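Local structure of matrix protein VP40 (Lake Victoria marburgvirus, 5B0V) at residues L220-K225 with M269-E274; L265-F270 with N283-Y288; H206-I211 with Q304-Y309; S259-S264 with F289-N294. The protein drives assembly and budding of virus particles as the matrix protein, a dimer that reorganises into multimers at the plasma membrane, recruiting host multivesicular-body proteins and countering interferon signalling. All blocks are in the same frame, centred on the assembly; numbering follows the deposited sequence.

Interaction 1: L220-K225 with M269-E274; sequences LPTVKK and MFSVKE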
# COMPACT_ATOMS: atom_id res chain seq x y z
N LEU A 220 -2.90 27.51 14.31
CA LEU A 220 -4.21 27.67 14.89
C LEU A 220 -5.15 28.39 13.96
O LEU A 220 -4.72 29.17 13.10
CB LEU A 220 -4.06 28.48 16.17
CG LEU A 220 -3.22 27.88 17.29
CD1 LEU A 220 -3.06 28.89 18.42
CD2 LEU A 220 -3.87 26.62 17.82
N PRO A 221 -6.44 28.18 14.17
CA PRO A 221 -7.39 29.01 13.46
C PRO A 221 -7.20 30.49 13.79
O PRO A 221 -6.53 30.87 14.76
CB PRO A 221 -8.75 28.56 14.00
CG PRO A 221 -8.50 27.35 14.82
CD PRO A 221 -7.09 27.44 15.26
N THR A 222 -7.78 31.32 12.95
CA THR A 222 -7.67 32.74 13.13
C THR A 222 -8.33 33.15 14.45
O THR A 222 -9.32 32.55 14.89
CB THR A 222 -8.25 33.52 11.93
OG1 THR A 222 -9.58 33.05 11.65
CG2 THR A 222 -7.35 33.33 10.68
N VAL A 223 -7.74 34.18 15.06
CA VAL A 223 -8.21 34.71 16.31
C VAL A 223 -9.22 35.81 16.01
O VAL A 223 -8.98 36.72 15.24
CB VAL A 223 -7.05 35.28 17.13
CG1 VAL A 223 -7.55 35.95 18.39
CG2 VAL A 223 -6.05 34.18 17.45
N LYS A 224 -10.38 35.69 16.62
CA LYS A 224 -11.47 36.60 16.39
C LYS A 224 -11.05 38.00 16.77
O LYS A 224 -10.41 38.19 17.81
CB LYS A 224 -12.67 36.18 17.24
CG LYS A 224 -13.37 34.90 16.80
CD LYS A 224 -14.67 34.74 17.56
CE LYS A 224 -15.42 33.49 17.13
NZ LYS A 224 -16.39 33.06 18.17
N LYS A 225 -11.42 38.99 15.95
CA LYS A 225 -11.14 40.41 16.26
C LYS A 225 -11.63 40.71 17.68
O LYS A 225 -10.89 41.24 18.50
N MSE A 269 -12.77 32.79 21.26
CA MSE A 269 -11.52 33.32 20.71
C MSE A 269 -11.15 32.93 19.30
O MSE A 269 -10.54 33.72 18.59
CB MSE A 269 -10.42 32.80 21.60
CG MSE A 269 -9.09 33.43 21.21
SE MSE A 269 -7.56 33.09 22.40
CE MSE A 269 -8.03 34.05 24.06
N PHE A 270 -11.51 31.72 18.88
CA PHE A 270 -11.08 31.15 17.60
C PHE A 270 -12.26 30.85 16.68
O PHE A 270 -13.28 30.27 17.09
CB PHE A 270 -10.34 29.86 17.83
CG PHE A 270 -9.04 30.03 18.55
CD1 PHE A 270 -7.89 30.37 17.86
CD2 PHE A 270 -8.95 29.81 19.90
CE1 PHE A 270 -6.69 30.52 18.51
CE2 PHE A 270 -7.75 29.97 20.57
CZ PHE A 270 -6.62 30.31 19.87
N SER A 271 -12.11 31.30 15.44
CA SER A 271 -13.13 31.14 14.41
C SER A 271 -12.73 30.02 13.48
O SER A 271 -11.57 29.90 13.07
CB SER A 271 -13.28 32.44 13.62
OG SER A 271 -13.91 32.20 12.38
N VAL A 272 -13.71 29.22 13.13
CA VAL A 272 -13.55 28.08 12.26
C VAL A 272 -13.99 28.45 10.83
O VAL A 272 -13.87 27.61 9.94
CB VAL A 272 -14.36 26.89 12.81
CG1 VAL A 272 -13.83 26.50 14.18
CG2 VAL A 272 -15.85 27.22 12.91
N LYS A 273 -14.49 29.68 10.62
CA LYS A 273 -14.83 30.21 9.29
C LYS A 273 -13.80 29.82 8.21
O LYS A 273 -14.19 29.33 7.15
CB LYS A 273 -14.99 31.75 9.33
N GLU A 274 -12.51 29.99 8.52
CA GLU A 274 -11.39 29.64 7.59
C GLU A 274 -10.71 28.24 7.76
O GLU A 274 -9.57 28.16 8.22
CB GLU A 274 -10.32 30.74 7.68
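Val223 and Phe270 form a single bridged pair where two irregular, oppositely running backbones, 220-225 and 269-274, come alongside each other. Two hydrogen bonds bracket this isolated beta bridge. Ser271 N donates to Thr222 O at 3.1 Å, nearly along the C=O axis, and Lys224 N donates to Met269 O over 2.8 Å, tilted from the carbonyl plane; both N-H groups aim almost straight at the oxygen. CA-H...O contacts reinforce the pair, from Phe270 CA to Thr222 O and from Val223 CA to Met269 O.

The apolar contacts gather on the Phe270 ring. Its chi1 of -66° sets CG beside the backbone N, and from there the ring goes on to Leu220 and Val223. Phe270 CE1 meets Val223 CG2 at 3.9 Å and Leu220 CD1 at 4.0 Å, both oblique to the ring, while Pro221 CD comes within 4.0 Å of Phe270 CD1. The selenomethionine Met269 lays its CG over one face, toward the rim, and runs beside Val223.

Among the polar groups, Pro221 O lies in plane at the ring edge, 3.4 Å from Phe270 CD1. Lys224 extends its chain past Phe270 O so that NZ bonds Ala267 O. Ser271 OG accepts from Lys273 N in an ST turn.

Around the bridge, Leu220 and Val223 rest on Ile242 of helix 237-243, Thr222 touches Lys199 of helix 197-201, and the Leu220 backbone bonds to Pro207 in strand 205-210.

Interaction 2: L265-F270 with N283-Y288; sequences LPADMF and NSPVVY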
# COMPACT_ATOMS: atom_id res chain seq x y z
N LEU A 265 -10.31 24.26 21.55
CA LEU A 265 -9.98 25.67 21.67
C LEU A 265 -11.22 26.43 22.04
O LEU A 265 -12.30 26.09 21.59
CB LEU A 265 -9.42 26.20 20.35
CG LEU A 265 -8.12 25.55 19.86
CD1 LEU A 265 -7.80 25.90 18.43
CD2 LEU A 265 -6.96 25.96 20.72
N PRO A 266 -11.08 27.49 22.86
CA PRO A 266 -12.25 28.31 23.20
C PRO A 266 -12.90 28.98 21.97
O PRO A 266 -12.21 29.55 21.13
CB PRO A 266 -11.67 29.34 24.17
CG PRO A 266 -10.21 29.38 23.91
CD PRO A 266 -9.83 28.02 23.43
N ALA A 267 -14.22 28.86 21.85
CA ALA A 267 -14.93 29.37 20.69
C ALA A 267 -15.00 30.88 20.73
O ALA A 267 -15.01 31.53 19.69
CB ALA A 267 -16.34 28.82 20.63
N ASP A 268 -15.04 31.44 21.93
CA ASP A 268 -15.08 32.88 22.05
C ASP A 268 -13.84 33.55 21.48
O ASP A 268 -13.87 34.76 21.24
CB ASP A 268 -15.30 33.30 23.52
CG ASP A 268 -14.09 33.00 24.44
OD1 ASP A 268 -13.05 32.50 23.96
OD2 ASP A 268 -14.21 33.28 25.66
N MSE A 269 -12.77 32.79 21.26
CA MSE A 269 -11.52 33.32 20.71
C MSE A 269 -11.15 32.93 19.30
O MSE A 269 -10.54 33.72 18.59
CB MSE A 269 -10.42 32.80 21.60
CG MSE A 269 -9.09 33.43 21.21
SE MSE A 269 -7.56 33.09 22.40
CE MSE A 269 -8.03 34.05 24.06
N PHE A 270 -11.51 31.72 18.88
CA PHE A 270 -11.08 31.15 17.60
C PHE A 270 -12.26 30.85 16.68
O PHE A 270 -13.28 30.27 17.09
CB PHE A 270 -10.34 29.86 17.83
CG PHE A 270 -9.04 30.03 18.55
CD1 PHE A 270 -7.89 30.37 17.86
CD2 PHE A 270 -8.95 29.81 19.90
CE1 PHE A 270 -6.69 30.52 18.51
CE2 PHE A 270 -7.75 29.97 20.57
CZ PHE A 270 -6.62 30.31 19.87
N ASN A 283 -19.50 24.20 14.21
CA ASN A 283 -18.92 23.39 15.31
C ASN A 283 -17.59 23.92 15.96
O ASN A 283 -16.91 24.81 15.46
CB ASN A 283 -18.75 21.92 14.88
CG ASN A 283 -17.77 21.76 13.73
OD1 ASN A 283 -17.60 22.67 12.92
ND2 ASN A 283 -17.12 20.60 13.67
N SER A 284 -17.24 23.31 17.09
CA SER A 284 -16.17 23.76 17.94
C SER A 284 -14.80 23.69 17.26
O SER A 284 -14.50 22.77 16.52
CB SER A 284 -16.16 22.94 19.22
OG SER A 284 -17.48 22.73 19.70
N PRO A 285 -13.94 24.67 17.54
CA PRO A 285 -12.63 24.59 16.94
C PRO A 285 -11.74 23.60 17.69
O PRO A 285 -11.64 23.65 18.92
CB PRO A 285 -12.15 26.03 17.05
CG PRO A 285 -12.84 26.59 18.25
CD PRO A 285 -14.03 25.76 18.54
N VAL A 286 -11.14 22.66 16.95
CA VAL A 286 -10.27 21.66 17.55
C VAL A 286 -9.11 21.33 16.61
O VAL A 286 -9.33 21.12 15.44
CB VAL A 286 -11.06 20.37 17.82
CG1 VAL A 286 -10.14 19.31 18.44
CG2 VAL A 286 -12.26 20.64 18.71
N VAL A 287 -7.88 21.27 17.14
CA VAL A 287 -6.73 20.86 16.34
C VAL A 287 -6.16 19.54 16.75
O VAL A 287 -5.95 19.27 17.90
CB VAL A 287 -5.57 21.83 16.40
CG1 VAL A 287 -5.89 23.04 15.58
CG2 VAL A 287 -5.27 22.23 17.82
N TYR A 288 -5.88 18.72 15.76
CA TYR A 288 -5.29 17.45 15.98
C TYR A 288 -3.83 17.56 15.66
O TYR A 288 -3.43 18.35 14.84
CB TYR A 288 -5.96 16.39 15.10
CG TYR A 288 -7.33 16.04 15.60
CD1 TYR A 288 -8.41 16.81 15.28
CD2 TYR A 288 -7.52 14.96 16.41
CE1 TYR A 288 -9.67 16.51 15.74
CE2 TYR A 288 -8.78 14.65 16.88
CZ TYR A 288 -9.84 15.44 16.55
OH TYR A 288 -11.10 15.09 17.00
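Leu265 and Pro285 make the apolar centre, with Leu265 CB 4.0 Å from Pro285 CG. The proline ring is turned into the curve of 265-270, and three parts of that curve meet it: Pro285 CG lies 3.4 Å from Leu265 O and 4.1 Å from Phe270 CB, and Pro285 CD is 4.4 Å from Ala267 CB. In Leu265, CG stands anti to the carbonyl carbon (chi1 -62°), and chi2 (168°) then carries CD1 to Phe270. There Leu265 CD1 sits over the centre of the ring, 4.3 Å above the Phe270 plane on the face opposite Met269, and it also comes loosely near Val287 CG1.

The curve itself is a tight turn just after strand 260-264, gripped at one oxygen: Pro266 O accepts from both Met269 N and Phe270 N, the latter at 3.2 Å. Across from it, strand 286-290 is about to begin, so the contact lies at the end of an antiparallel strand pair in this three-stranded sheet. Pro285 also packs on Val272, on the loop after the turn.

At the polar edge the backbone bond from Leu265 N to Pro285 O, 3.0 Å long and with its donor tilted 23° from the carbonyl plane, carries the ladder one step beyond the bonding of Val287 with Ile263.

Interaction 3: H206-I211 with Q304-Y309; sequences HPAVSI and QVVLAY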
# COMPACT_ATOMS: atom_id res chain seq x y z
N HIS A 206 1.77 32.06 10.44
CA HIS A 206 0.57 32.32 11.23
C HIS A 206 0.74 31.93 12.65
O HIS A 206 1.61 31.14 12.97
CB HIS A 206 -0.63 31.58 10.67
CG HIS A 206 -0.74 31.69 9.19
ND1 HIS A 206 -1.60 32.56 8.57
CD2 HIS A 206 -0.03 31.10 8.21
CE1 HIS A 206 -1.44 32.47 7.26
NE2 HIS A 206 -0.49 31.59 7.01
N PRO A 207 -0.12 32.47 13.52
CA PRO A 207 -0.02 32.11 14.90
C PRO A 207 -0.09 30.62 15.07
O PRO A 207 -0.97 29.97 14.49
CB PRO A 207 -1.24 32.78 15.51
CG PRO A 207 -1.48 33.96 14.65
CD PRO A 207 -1.11 33.52 13.28
N ALA A 208 0.84 30.09 15.83
CA ALA A 208 0.90 28.67 16.11
C ALA A 208 1.35 28.45 17.53
O ALA A 208 2.01 29.33 18.13
CB ALA A 208 1.89 28.03 15.19
N VAL A 209 1.01 27.27 18.08
CA VAL A 209 1.41 26.90 19.44
C VAL A 209 2.45 25.81 19.38
O VAL A 209 2.21 24.78 18.79
CB VAL A 209 0.18 26.41 20.25
CG1 VAL A 209 0.52 25.31 21.26
CG2 VAL A 209 -0.49 27.56 20.97
N SER A 210 3.61 26.05 19.96
CA SER A 210 4.60 25.02 20.13
C SER A 210 4.25 24.31 21.41
O SER A 210 4.48 24.84 22.47
CB SER A 210 6.02 25.61 20.17
OG SER A 210 6.96 24.60 20.55
N ILE A 211 3.72 23.09 21.31
CA ILE A 211 3.30 22.31 22.47
C ILE A 211 4.44 21.53 23.12
O ILE A 211 4.38 21.20 24.30
CB ILE A 211 2.14 21.36 22.09
CG1 ILE A 211 1.35 20.94 23.32
CG2 ILE A 211 2.62 20.14 21.29
CD1 ILE A 211 0.36 22.00 23.79
N GLN A 304 4.89 27.41 24.02
CA GLN A 304 5.26 28.75 23.57
C GLN A 304 4.42 29.12 22.35
O GLN A 304 4.00 28.24 21.61
CB GLN A 304 6.75 28.76 23.22
CG GLN A 304 7.31 30.09 22.77
CD GLN A 304 8.79 29.98 22.53
OE1 GLN A 304 9.20 29.47 21.52
NE2 GLN A 304 9.60 30.42 23.48
N VAL A 305 4.18 30.42 22.16
CA VAL A 305 3.49 30.93 20.96
C VAL A 305 4.46 31.45 19.91
O VAL A 305 5.33 32.28 20.19
CB VAL A 305 2.57 32.10 21.27
CG1 VAL A 305 1.80 32.50 20.02
CG2 VAL A 305 1.61 31.72 22.38
N VAL A 306 4.29 30.98 18.68
CA VAL A 306 5.16 31.36 17.58
C VAL A 306 4.34 31.62 16.31
O VAL A 306 3.15 31.39 16.27
CB VAL A 306 6.24 30.28 17.32
CG1 VAL A 306 7.16 30.16 18.53
CG2 VAL A 306 5.62 28.92 17.01
N LEU A 307 5.04 32.09 15.29
CA LEU A 307 4.50 32.20 13.96
C LEU A 307 5.13 31.09 13.15
O LEU A 307 6.34 30.94 13.13
CB LEU A 307 4.88 33.54 13.35
CG LEU A 307 4.26 34.78 14.00
CD1 LEU A 307 5.05 36.04 13.67
CD2 LEU A 307 2.83 34.93 13.55
N ALA A 308 4.31 30.26 12.52
CA ALA A 308 4.83 29.17 11.71
C ALA A 308 4.18 29.17 10.35
O ALA A 308 3.09 29.72 10.16
CB ALA A 308 4.59 27.85 12.40
N TYR A 309 4.87 28.57 9.38
CA TYR A 309 4.29 28.30 8.08
C TYR A 309 3.24 27.23 8.22
O TYR A 309 3.39 26.27 8.98
CB TYR A 309 5.34 27.78 7.11
CG TYR A 309 6.36 28.81 6.69
CD1 TYR A 309 6.00 29.88 5.86
CD2 TYR A 309 7.69 28.70 7.09
CE1 TYR A 309 6.93 30.79 5.45
CE2 TYR A 309 8.63 29.62 6.68
CZ TYR A 309 8.24 30.66 5.87
OH TYR A 309 9.18 31.59 5.49
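Leu307 reaches Pro207 through two torsions: chi1 (-67°) sets CG beside the backbone N, and chi2 (160°) then turns CD2 to the proline. Leu307 CD2 comes within 3.8 Å of Pro207 N and 4.2 Å of Pro207 CD, and the two side chains cross obliquely. Val306 holds CG2 in the crowded position between backbone N and carbonyl carbon, where it faces Ala208 O and lies 4.2 Å from Ala208 CB. The methyls of Ala208 and Ala308 meet CB to CB at 3.9 Å. Ala208, Val306 and Ala308 share one face of the sheet; Pro207, Leu307, Val209 and Val305 share the other.

These side chains ride on an antiparallel strand pair in which His206, Ala208 and Ser210 are hydrogen-bonded partners of Ala308, Val306 and Gln304. Six backbone bonds join them, two to each pair; that from Ala208 N to Val306 O measures 2.7 Å. The strand directions lie 124° apart, a strong twist.

Strand 304-309 is the outermost of this sheet within the chain, and strand 205-210 is central, bonding on its other edge to strand 218-219. Pro207 and Val305 pack against Ile242 of helix 237-243. With side-chain contacts few and small, the cohesion of this largely surface-lying pair rests chiefly on its backbone ladder.

Interaction 4: S259-S264 with F289-N294; sequences SLFRIS and FQAPEN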
# COMPACT_ATOMS: atom_id res chain seq x y z
N SER A 259 -0.92 7.41 18.29
CA SER A 259 -0.04 8.54 18.04
C SER A 259 -0.77 9.86 17.70
O SER A 259 -0.29 10.65 16.88
CB SER A 259 0.94 8.17 16.92
OG SER A 259 1.61 6.96 17.21
N LEU A 260 -1.90 10.11 18.34
CA LEU A 260 -2.76 11.22 17.93
C LEU A 260 -3.38 11.95 19.10
O LEU A 260 -4.05 11.37 19.95
CB LEU A 260 -3.85 10.69 17.01
CG LEU A 260 -4.64 11.73 16.20
CD1 LEU A 260 -3.79 12.25 15.06
CD2 LEU A 260 -5.93 11.14 15.64
N PHE A 261 -3.16 13.25 19.11
CA PHE A 261 -3.63 14.12 20.18
C PHE A 261 -4.41 15.27 19.61
O PHE A 261 -4.24 15.64 18.43
CB PHE A 261 -2.44 14.62 20.95
CG PHE A 261 -1.62 13.50 21.50
CD1 PHE A 261 -0.78 12.75 20.68
CD2 PHE A 261 -1.74 13.14 22.83
CE1 PHE A 261 -0.05 11.70 21.20
CE2 PHE A 261 -1.01 12.10 23.35
CZ PHE A 261 -0.18 11.38 22.54
N ARG A 262 -5.25 15.84 20.46
CA ARG A 262 -6.08 16.97 20.06
C ARG A 262 -6.19 18.05 21.15
O ARG A 262 -5.97 17.79 22.32
CB ARG A 262 -7.45 16.44 19.65
CG ARG A 262 -8.24 15.82 20.75
CD ARG A 262 -9.66 15.63 20.24
NE ARG A 262 -10.34 14.69 21.13
CZ ARG A 262 -11.01 13.59 20.79
NH1 ARG A 262 -11.16 13.24 19.52
NH2 ARG A 262 -11.55 12.86 21.74
N ILE A 263 -6.51 19.28 20.73
CA ILE A 263 -6.75 20.39 21.66
C ILE A 263 -8.04 21.10 21.28
O ILE A 263 -8.17 21.66 20.19
CB ILE A 263 -5.63 21.44 21.63
CG1 ILE A 263 -4.29 20.82 21.94
CG2 ILE A 263 -5.89 22.54 22.66
CD1 ILE A 263 -3.12 21.71 21.58
N SER A 264 -8.99 21.09 22.20
CA SER A 264 -10.18 21.86 21.97
C SER A 264 -9.87 23.32 22.39
O SER A 264 -9.18 23.58 23.41
CB SER A 264 -11.37 21.25 22.67
OG SER A 264 -11.42 21.74 23.97
N PHE A 289 -3.02 16.77 16.34
CA PHE A 289 -1.62 16.74 16.01
C PHE A 289 -1.08 15.35 16.37
O PHE A 289 -1.74 14.56 17.05
CB PHE A 289 -0.86 17.88 16.74
CG PHE A 289 -0.75 17.72 18.24
CD1 PHE A 289 -1.77 18.17 19.08
CD2 PHE A 289 0.36 17.15 18.80
CE1 PHE A 289 -1.67 18.03 20.45
CE2 PHE A 289 0.46 17.01 20.17
CZ PHE A 289 -0.55 17.45 20.99
N GLN A 290 0.10 15.07 15.87
CA GLN A 290 0.68 13.76 16.04
C GLN A 290 1.82 13.81 17.02
O GLN A 290 2.66 14.71 16.97
CB GLN A 290 1.26 13.28 14.73
CG GLN A 290 0.33 13.30 13.55
CD GLN A 290 0.92 12.48 12.45
OE1 GLN A 290 1.76 12.97 11.69
NE2 GLN A 290 0.56 11.18 12.41
N ALA A 291 1.84 12.82 17.91
CA ALA A 291 2.98 12.56 18.78
C ALA A 291 3.08 11.06 18.96
O ALA A 291 2.10 10.37 18.74
CB ALA A 291 2.79 13.23 20.11
N PRO A 292 4.25 10.56 19.38
CA PRO A 292 4.40 9.15 19.60
C PRO A 292 3.38 8.59 20.56
O PRO A 292 3.03 9.24 21.51
CB PRO A 292 5.80 9.05 20.18
CG PRO A 292 6.55 10.10 19.44
CD PRO A 292 5.56 11.24 19.38
N GLU A 293 2.89 7.40 20.25
CA GLU A 293 1.88 6.73 21.05
C GLU A 293 2.28 6.67 22.53
O GLU A 293 1.49 6.96 23.41
CB GLU A 293 1.63 5.33 20.46
CG GLU A 293 0.65 4.45 21.20
CD GLU A 293 -0.78 4.96 21.14
OE1 GLU A 293 -1.02 6.02 20.55
OE2 GLU A 293 -1.67 4.29 21.71
N ASN A 294 3.54 6.33 22.79
CA ASN A 294 4.04 6.28 24.18
C ASN A 294 4.44 7.64 24.74
O ASN A 294 5.07 7.68 25.78
CB ASN A 294 5.25 5.35 24.30
CG ASN A 294 6.44 5.81 23.45
OD1 ASN A 294 6.31 6.65 22.54
ND2 ASN A 294 7.61 5.22 23.71
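Phe261 and Phe289 face each other as a hydrogen-bonded pair of neighbouring antiparallel strands, 260-264 and 286-290, in the three-stranded sheet they form with strand 251-253. Phe261 N gives a bond to Phe289 O and Phe289 N returns one of 2.7 Å to Phe261 O.

The close packing is on the phenylalanine side. Phe289 places CG between its backbone N and carbonyl carbon (chi1 69°), and the ring lies under Phe261, whose CB makes a CH-pi contact over its face, 3.7 Å from the centroid. The rings themselves barely overlap: their planes differ by 26°, but they are slid apart, with centroids 5.7 Å from each other. Ala291 CB approaches Phe261 CE1 obliquely at 3.4 Å, while Ile263 CG1 reaches Phe289 CE1 at 4.1 Å. Phe300 adds an edge-to-face contact to Phe261, and the side chain of Val251 touches both phenylalanine side chains.

On the other face Leu260 and Gln290 are the non-hydrogen-bonded pair; their side chains meet backbone oxygens, Phe289 O and Ser259 O, rather than each other. They lean on Ala74 of strand 72-83, where Gln290 NE2 bonds Phe75 O, so this side ties the sheet to the four-stranded mixed sheet that contains strand 72-83. The more exposed groups are polar: Arg262, whose side chain leaves the backbone away from 289-294, is salt-bridged through NH2 to Glu252.

Beyond the strand ends, Ser259 O accepts from Ala291 N, a donor well above its carbonyl plane. Ser259 N donates a hydrogen bond to Glu293 OE1, 2.7 Å, on the anti side of the carboxylate and 27° out of its plane; the same oxygen is salt-bridged to Lys253 NZ.

Interactions 2 and 4 share strand 286-290 and the sheet it forms with 260-264: interaction 4 lies nearest the chain's centre and is aromatic and buried, whereas interaction 2, about 17 Å away between centres, is a buried proline contact where the pairing gives out into loops. Interaction 1 continues from it through the shared Met269 and Phe270, and is only partly buried. Its other segment follows strand 218-219 of the antiparallel sheet 218-219/205-210/304-309, whose central strand and one edge strand make interaction 3, the surface contact, built of backbone bonds. Leu220 CD1 packs on Val209 CG2 between interactions 1 and 3, and Ile211 packs on Phe289 and Ile263 between 3 and 4.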